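Local coordinates for protein D-ribulose-5-phosphate 3-epimerase, putative (Plasmodium falciparum, PDB 1TQX) that probably catalyses the interconversion of D-ribulose 5-phosphate and D-xylulose 5-phosphate, with one divalent metal ion in each subunit and zinc bound in this crystal, at residues 54-59 against 81-86; 89-94 against 115-120; 139-144 against 175-180. All blocks are in the same frame, centred on the assembly; numbering follows the deposited sequence.

Contact 1: 54-59 against 81-86; sequences VINNLK and PLLKTS
Asn56, on helix 52-58, and Leu83, in a stretch without regular helix or strand, bring the two backbones closest, with their CA atoms 6.9 Å apart. The looser segment is shaped by a type I turn from Leu83 to Ser86, which Ser86 N closes on Leu83 O at 3.1 Å. On the buried side Ile55 points at the turn. Its CG2 branch, anti to the backbone N, makes the nearest contacts: it meets Leu83 CD2 at 3.9 Å, the two side chains crossing at a slant. Ile55 CG2 also lies 3.7 Å from Ser86 OG, so this one methyl packs against the first and last residues of the turn. Asn56 reaches over from the helix flank and lays its carboxamide beside the carbonyl of Leu82 and near Thr85. In the TIM barrel this is part of the outer layer: Ile55 also rests on Leu37 and Val39 of strand 34-40 and on Phe67 of strand 66-72, while Ser86 rests on Phe67 and Val69. Helix and loop thus sit side by side on the outside of these strands, and no helix intervenes between the two segments along the chain. Toward solvent, two waters bridge the gap. One donates to Asn56 O at 2.8 Å and is also hydrogen-bonded to Thr85 OG1, which chi1 of 62° sets between the backbone N and the carbonyl carbon. The other accepts from Lys59 NZ at 2.7 Å and donates to Thr85 O at 2.8 Å. Lys59 bends at chi2 (63°), and its aliphatic chain runs past Thr85 in the opposite direction, CE coming to 3.9 Å from Thr85 O. Within the loop, Lys84 folds back so that NZ donates to a lone pair of Pro81 O, in the carbonyl plane.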
# COMPACT_ATOMS: atom_id res chain seq x y z
N VAL A 54 13.87 -5.94 -9.93
CA VAL A 54 13.24 -4.86 -10.68
C VAL A 54 13.16 -3.59 -9.83
O VAL A 54 13.50 -2.50 -10.30
CB VAL A 54 11.81 -5.26 -11.13
CG1 VAL A 54 11.16 -4.11 -11.88
CG2 VAL A 54 11.88 -6.50 -12.01
N ILE A 55 12.72 -3.74 -8.59
CA ILE A 55 12.60 -2.60 -7.69
C ILE A 55 13.95 -1.95 -7.38
O ILE A 55 14.07 -0.73 -7.33
CB ILE A 55 11.91 -3.02 -6.36
CG1 ILE A 55 10.46 -3.44 -6.66
CG2 ILE A 55 11.98 -1.89 -5.34
CD1 ILE A 55 9.75 -4.12 -5.49
N ASN A 56 14.97 -2.78 -7.15
CA ASN A 56 16.31 -2.26 -6.85
C ASN A 56 16.88 -1.47 -8.03
O ASN A 56 17.59 -0.48 -7.83
CB ASN A 56 17.26 -3.41 -6.47
CG ASN A 56 16.92 -4.02 -5.12
OD1 ASN A 56 17.32 -5.15 -4.82
ND2 ASN A 56 16.19 -3.28 -4.30
N ASN A 57 16.57 -1.90 -9.25
CA ASN A 57 17.04 -1.22 -10.45
C ASN A 57 16.29 0.10 -10.63
O ASN A 57 16.88 1.12 -11.01
CB ASN A 57 16.83 -2.11 -11.69
CG ASN A 57 17.45 -1.51 -12.95
OD1 ASN A 57 16.75 -0.97 -13.81
ND2 ASN A 57 18.77 -1.60 -13.05
N LEU A 58 14.99 0.08 -10.36
CA LEU A 58 14.16 1.29 -10.47
C LEU A 58 14.72 2.44 -9.63
O LEU A 58 14.72 3.59 -10.06
CB LEU A 58 12.73 0.98 -10.02
CG LEU A 58 11.76 2.17 -9.96
CD1 LEU A 58 11.54 2.73 -11.36
CD2 LEU A 58 10.44 1.72 -9.34
N LYS A 59 15.19 2.11 -8.43
CA LYS A 59 15.73 3.12 -7.52
C LYS A 59 16.86 3.95 -8.14
O LYS A 59 17.10 5.09 -7.74
CB LYS A 59 16.23 2.44 -6.24
CG LYS A 59 16.70 3.40 -5.15
CD LYS A 59 15.57 4.28 -4.65
CE LYS A 59 16.08 5.26 -3.60
NZ LYS A 59 15.02 6.24 -3.23
N PRO A 81 16.01 -8.39 3.37
CA PRO A 81 17.39 -8.07 3.01
C PRO A 81 17.59 -7.71 1.54
O PRO A 81 18.61 -7.14 1.17
CB PRO A 81 18.15 -9.35 3.41
CG PRO A 81 17.14 -10.42 3.20
CD PRO A 81 15.87 -9.80 3.76
N LEU A 82 16.59 -8.02 0.72
CA LEU A 82 16.66 -7.74 -0.71
C LEU A 82 16.08 -6.37 -1.10
O LEU A 82 16.18 -5.96 -2.26
CB LEU A 82 15.90 -8.82 -1.49
CG LEU A 82 16.27 -10.28 -1.18
CD1 LEU A 82 15.32 -11.22 -1.93
CD2 LEU A 82 17.71 -10.55 -1.57
N LEU A 83 15.49 -5.66 -0.14
CA LEU A 83 14.88 -4.37 -0.44
C LEU A 83 15.30 -3.26 0.52
O LEU A 83 14.49 -2.41 0.90
CB LEU A 83 13.35 -4.53 -0.42
CG LEU A 83 12.76 -5.48 -1.48
CD1 LEU A 83 11.34 -5.89 -1.09
CD2 LEU A 83 12.77 -4.78 -2.85
N LYS A 84 16.58 -3.27 0.89
CA LYS A 84 17.10 -2.28 1.82
C LYS A 84 17.00 -0.84 1.33
O LYS A 84 16.96 0.09 2.13
CB LYS A 84 18.57 -2.57 2.15
CG LYS A 84 18.85 -3.89 2.87
CD LYS A 84 20.33 -3.96 3.26
CE LYS A 84 20.72 -5.31 3.82
NZ LYS A 84 20.81 -6.37 2.77
N THR A 85 16.97 -0.64 0.01
CA THR A 85 16.90 0.72 -0.52
C THR A 85 15.47 1.26 -0.64
O THR A 85 15.29 2.42 -1.02
CB THR A 85 17.60 0.86 -1.90
OG1 THR A 85 16.95 0.02 -2.86
CG2 THR A 85 19.08 0.46 -1.79
N SER A 86 14.47 0.44 -0.33
CA SER A 86 13.08 0.90 -0.39
C SER A 86 12.75 1.71 0.87
O SER A 86 13.63 1.95 1.70
CB SER A 86 12.13 -0.29 -0.53
OG SER A 86 12.20 -0.82 -1.85
O HOH W 1 18.47 -0.02 -5.19
O HOH W 2 13.60 4.49 -1.77

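Contact 2: 89-94 against 115-120; sequences LTFHFE and LWCGIS
Leu89 N to Trp116 O opens a parallel ladder of five backbone hydrogen bonds, alternating in direction and continued by Gly118 N to Leu89 O, Phe91 N to Gly118 O, Ser120 N to Phe91 O (the shortest, 2.8 Å) and Phe93 N to Ser120 O. Gly118 and Thr90 pair closely, CA to CA 4.0 Å, and Thr90 OG1 takes the place where a Gly118 CB would lie. Apolar contacts gather on the side of Leu89, Phe91, Cys117 and Ile119. There Cys117 SG makes an oblique sulfur-aromatic approach to Phe91, 3.7 Å from CE2, and Ile119 CD1 touches Phe91 CE1 and, past the strand end, Phe93 CD1. With helix 100-111, which packs on Phe91, Phe93 and Cys117, the strands form a beta-alpha-beta unit of the TIM barrel. Thr90, Ser120 and His92 share the opposite face. Ser120 CB makes a CH-pi contact over one face of the imidazole, 3.7 Å from its centroid, while Ser120 OG bonds to Leu143 O. His92 ND1 donates in the ring plane to Glu94 OE1, past the strand, at 3.0 Å; Glu94 OE2 is held by Lys122 N and Thr125. His92 NE2 bonds to His70, a zinc ligand, placing His92 in the metal's second shell.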
# COMPACT_ATOMS: atom_id res chain seq x y z
N LEU A 89 7.99 -1.56 3.79
CA LEU A 89 7.71 -2.93 3.38
C LEU A 89 6.43 -3.32 4.10
O LEU A 89 6.34 -3.25 5.33
CB LEU A 89 8.84 -3.88 3.79
CG LEU A 89 10.23 -3.62 3.20
CD1 LEU A 89 11.16 -4.79 3.60
CD2 LEU A 89 10.17 -3.49 1.68
N THR A 90 5.42 -3.71 3.33
CA THR A 90 4.13 -4.11 3.89
C THR A 90 3.90 -5.59 3.63
O THR A 90 3.88 -6.03 2.48
CB THR A 90 2.98 -3.29 3.25
OG1 THR A 90 3.14 -1.91 3.57
CG2 THR A 90 1.62 -3.77 3.76
N PHE A 91 3.75 -6.37 4.70
CA PHE A 91 3.52 -7.80 4.53
C PHE A 91 2.10 -8.14 4.95
O PHE A 91 1.43 -7.33 5.60
CB PHE A 91 4.54 -8.62 5.34
CG PHE A 91 4.43 -8.44 6.83
CD1 PHE A 91 3.58 -9.24 7.59
CD2 PHE A 91 5.21 -7.49 7.49
CE1 PHE A 91 3.50 -9.10 8.98
CE2 PHE A 91 5.13 -7.34 8.88
CZ PHE A 91 4.28 -8.14 9.62
N HIS A 92 1.63 -9.33 4.57
CA HIS A 92 0.27 -9.74 4.92
C HIS A 92 0.15 -10.50 6.23
O HIS A 92 0.93 -11.41 6.51
CB HIS A 92 -0.33 -10.57 3.78
CG HIS A 92 -1.04 -9.74 2.76
ND1 HIS A 92 -2.37 -9.39 2.88
CD2 HIS A 92 -0.59 -9.11 1.65
CE1 HIS A 92 -2.71 -8.57 1.90
NE2 HIS A 92 -1.64 -8.38 1.14
N PHE A 93 -0.84 -10.11 7.02
CA PHE A 93 -1.13 -10.74 8.30
C PHE A 93 -1.35 -12.22 8.02
O PHE A 93 -0.91 -13.08 8.78
CB PHE A 93 -2.40 -10.08 8.88
CG PHE A 93 -2.83 -10.60 10.24
CD1 PHE A 93 -1.97 -10.55 11.33
CD2 PHE A 93 -4.13 -11.07 10.43
CE1 PHE A 93 -2.41 -10.95 12.60
CE2 PHE A 93 -4.57 -11.46 11.70
CZ PHE A 93 -3.71 -11.40 12.78
N GLU A 94 -2.02 -12.51 6.90
CA GLU A 94 -2.32 -13.89 6.52
C GLU A 94 -1.10 -14.69 6.10
O GLU A 94 -1.09 -15.92 6.22
CB GLU A 94 -3.36 -13.92 5.39
CG GLU A 94 -4.66 -13.19 5.70
CD GLU A 94 -4.58 -11.71 5.39
OE1 GLU A 94 -3.49 -11.25 4.99
OE2 GLU A 94 -5.60 -11.00 5.54
N LEU A 115 13.37 0.92 8.14
CA LEU A 115 12.31 0.97 7.13
C LEU A 115 10.97 1.10 7.83
O LEU A 115 10.83 0.69 8.98
CB LEU A 115 12.30 -0.34 6.32
CG LEU A 115 13.53 -0.68 5.47
CD1 LEU A 115 13.49 -2.16 5.08
CD2 LEU A 115 13.53 0.20 4.24
N TRP A 116 10.00 1.69 7.15
CA TRP A 116 8.65 1.78 7.71
C TRP A 116 8.08 0.38 7.56
O TRP A 116 8.46 -0.35 6.64
CB TRP A 116 7.80 2.76 6.89
CG TRP A 116 7.86 4.18 7.37
CD1 TRP A 116 8.89 4.79 8.00
CD2 TRP A 116 6.83 5.17 7.22
NE1 TRP A 116 8.58 6.11 8.26
CE2 TRP A 116 7.32 6.36 7.79
CE3 TRP A 116 5.55 5.16 6.66
CZ2 TRP A 116 6.57 7.55 7.81
CZ3 TRP A 116 4.79 6.33 6.68
CH2 TRP A 116 5.31 7.51 7.25
N CYS A 117 7.19 -0.01 8.46
CA CYS A 117 6.58 -1.34 8.38
C CYS A 117 5.07 -1.24 8.24
O CYS A 117 4.39 -0.56 9.01
CB CYS A 117 6.91 -2.19 9.61
SG CYS A 117 6.06 -3.81 9.63
N GLY A 118 4.54 -1.92 7.23
CA GLY A 118 3.12 -1.93 7.03
C GLY A 118 2.61 -3.36 7.15
O GLY A 118 3.37 -4.31 6.96
N ILE A 119 1.34 -3.51 7.49
CA ILE A 119 0.75 -4.84 7.58
C ILE A 119 -0.59 -4.75 6.86
O ILE A 119 -1.33 -3.78 7.04
CB ILE A 119 0.57 -5.31 9.05
CG1 ILE A 119 0.22 -6.80 9.06
CG2 ILE A 119 -0.52 -4.51 9.75
CD1 ILE A 119 0.25 -7.44 10.45
N SER A 120 -0.89 -5.74 6.04
CA SER A 120 -2.13 -5.74 5.28
C SER A 120 -3.06 -6.89 5.64
O SER A 120 -2.62 -7.96 6.07
CB SER A 120 -1.82 -5.78 3.78
OG SER A 120 -3.00 -5.70 3.00

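Contact 3: 139-144 against 175-180; sequences INTVLV and NIQVDG. With ZN (zinc ion), chain D.
Asn175 takes hold of Asn140 O twice, its backbone N at 3.3 Å and its ND2 at 3.0 Å, the two donors arriving from opposite faces of the carbonyl plane. Asn175 O then accepts from Val142 N at 3.0 Å. Ile176 turns outward, on the side of Val142 and Val144, where all three pack against Leu167 of helix 161-170. This helix links the two parallel strands as a right-handed beta-alpha-beta crossover, the repeating element of the TIM barrel. Gln177 N donates to Val142 O at 2.9 Å, and its carbonyl O accepts from Val144 N at 2.8 Å. The Gln177 side chain points into the barrel with CB against Thr141 CG2. Its OE1 lies 3.4 Å from Leu143 CG, whereas NE2 is hydrogen-bonded to Asp68. Val178 faces outward again, beside Val144. Asp179 N gives only a weak bond to Val144 O. Asp179 CG stands anti to its backbone N (chi1 179°), and Asp179 CB packs on Leu143 CD2 at 3.5 Å. From there OD1 binds the zinc ion at 2.3 Å, joining His36, Asp38 and His70; Asp179 is also predicted to be the proton donor of the epimerisation.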
# COMPACT_ATOMS: atom_id res chain seq x y z
N ILE A 139 3.99 -0.75 13.90
CA ILE A 139 3.39 -0.61 12.58
C ILE A 139 3.14 0.84 12.17
O ILE A 139 2.42 1.57 12.86
CB ILE A 139 2.05 -1.38 12.49
CG1 ILE A 139 2.25 -2.84 12.92
CG2 ILE A 139 1.49 -1.31 11.08
CD1 ILE A 139 3.27 -3.60 12.09
N ASN A 140 3.72 1.24 11.05
CA ASN A 140 3.55 2.60 10.54
C ASN A 140 2.27 2.73 9.71
O ASN A 140 1.64 3.79 9.70
CB ASN A 140 4.73 2.98 9.65
CG ASN A 140 6.04 3.05 10.40
OD1 ASN A 140 6.34 4.05 11.06
ND2 ASN A 140 6.84 1.99 10.31
N THR A 141 1.90 1.65 9.03
CA THR A 141 0.73 1.67 8.15
C THR A 141 -0.04 0.35 8.13
O THR A 141 0.56 -0.72 8.17
CB THR A 141 1.16 1.93 6.68
OG1 THR A 141 2.00 3.09 6.61
CG2 THR A 141 -0.07 2.11 5.79
N VAL A 142 -1.36 0.45 8.05
CA VAL A 142 -2.20 -0.73 7.92
C VAL A 142 -2.84 -0.57 6.54
O VAL A 142 -3.46 0.46 6.25
CB VAL A 142 -3.32 -0.80 8.97
CG1 VAL A 142 -4.28 -1.94 8.63
CG2 VAL A 142 -2.73 -1.04 10.35
N LEU A 143 -2.65 -1.56 5.68
CA LEU A 143 -3.20 -1.52 4.33
C LEU A 143 -4.48 -2.35 4.29
O LEU A 143 -4.43 -3.58 4.33
CB LEU A 143 -2.16 -2.08 3.33
CG LEU A 143 -2.36 -1.91 1.82
CD1 LEU A 143 -1.13 -2.46 1.10
CD2 LEU A 143 -3.60 -2.63 1.35
N VAL A 144 -5.62 -1.66 4.24
CA VAL A 144 -6.92 -2.31 4.19
C VAL A 144 -7.26 -2.59 2.73
O VAL A 144 -7.53 -1.66 1.97
CB VAL A 144 -8.02 -1.40 4.81
CG1 VAL A 144 -9.40 -2.04 4.63
CG2 VAL A 144 -7.74 -1.15 6.28
N ASN A 175 -1.18 5.43 10.04
CA ASN A 175 -1.41 5.66 8.61
C ASN A 175 -2.35 4.55 8.15
O ASN A 175 -2.09 3.37 8.40
CB ASN A 175 -0.10 5.58 7.82
CG ASN A 175 0.79 6.80 8.01
OD1 ASN A 175 0.44 7.90 7.57
ND2 ASN A 175 1.93 6.61 8.66
N ILE A 176 -3.46 4.92 7.52
CA ILE A 176 -4.42 3.94 7.03
C ILE A 176 -4.45 4.05 5.51
O ILE A 176 -4.78 5.10 4.95
CB ILE A 176 -5.82 4.18 7.62
CG1 ILE A 176 -5.77 4.02 9.15
CG2 ILE A 176 -6.81 3.16 7.04
CD1 ILE A 176 -7.04 4.43 9.87
N GLN A 177 -4.08 2.96 4.86
CA GLN A 177 -3.99 2.89 3.41
C GLN A 177 -5.10 2.00 2.83
O GLN A 177 -5.44 0.97 3.40
CB GLN A 177 -2.60 2.34 3.06
CG GLN A 177 -2.24 2.30 1.59
CD GLN A 177 -0.80 1.86 1.38
OE1 GLN A 177 -0.36 0.87 1.97
NE2 GLN A 177 -0.07 2.57 0.53
N VAL A 178 -5.68 2.43 1.72
CA VAL A 178 -6.74 1.66 1.07
C VAL A 178 -6.21 1.29 -0.30
O VAL A 178 -5.52 2.08 -0.94
CB VAL A 178 -8.07 2.44 0.96
CG1 VAL A 178 -8.70 2.54 2.35
CG2 VAL A 178 -7.83 3.83 0.39
N ASP A 179 -6.56 0.10 -0.77
CA ASP A 179 -6.01 -0.40 -2.02
C ASP A 179 -6.99 -1.33 -2.73
O ASP A 179 -7.36 -2.37 -2.20
CB ASP A 179 -4.70 -1.11 -1.66
CG ASP A 179 -3.98 -1.72 -2.84
OD1 ASP A 179 -2.89 -2.28 -2.57
OD2 ASP A 179 -4.45 -1.64 -3.99
N GLY A 180 -7.41 -0.94 -3.93
CA GLY A 180 -8.36 -1.75 -4.69
C GLY A 180 -9.59 -0.99 -5.13
O GLY A 180 -10.51 -0.76 -4.34
ZN ZN D . -0.85 -3.07 -3.17

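Overall arrangement
The three contacts follow one another along the chain, each closing before the next opens, and all belong to a single TIM barrel. Contacts 2 and 3 lie about 9 Å apart, centre to centre, in the same parallel sheet: strands 116-121 and 141-145 are neighbours, joined by backbone bonding, probably with Cys117 O accepting from Asn140 N. Contact 1 sits in the outer layer, its centre about 16 Å from that of contact 2 and about 21 Å from that of contact 3, touching contact 2 where Leu83 meets Leu89 and Ser86 meets Leu115. Together they run from the barrel's outside to its metal centre, where contact 3 supplies a zinc ligand and contact 2 a residue of its second shell, His92.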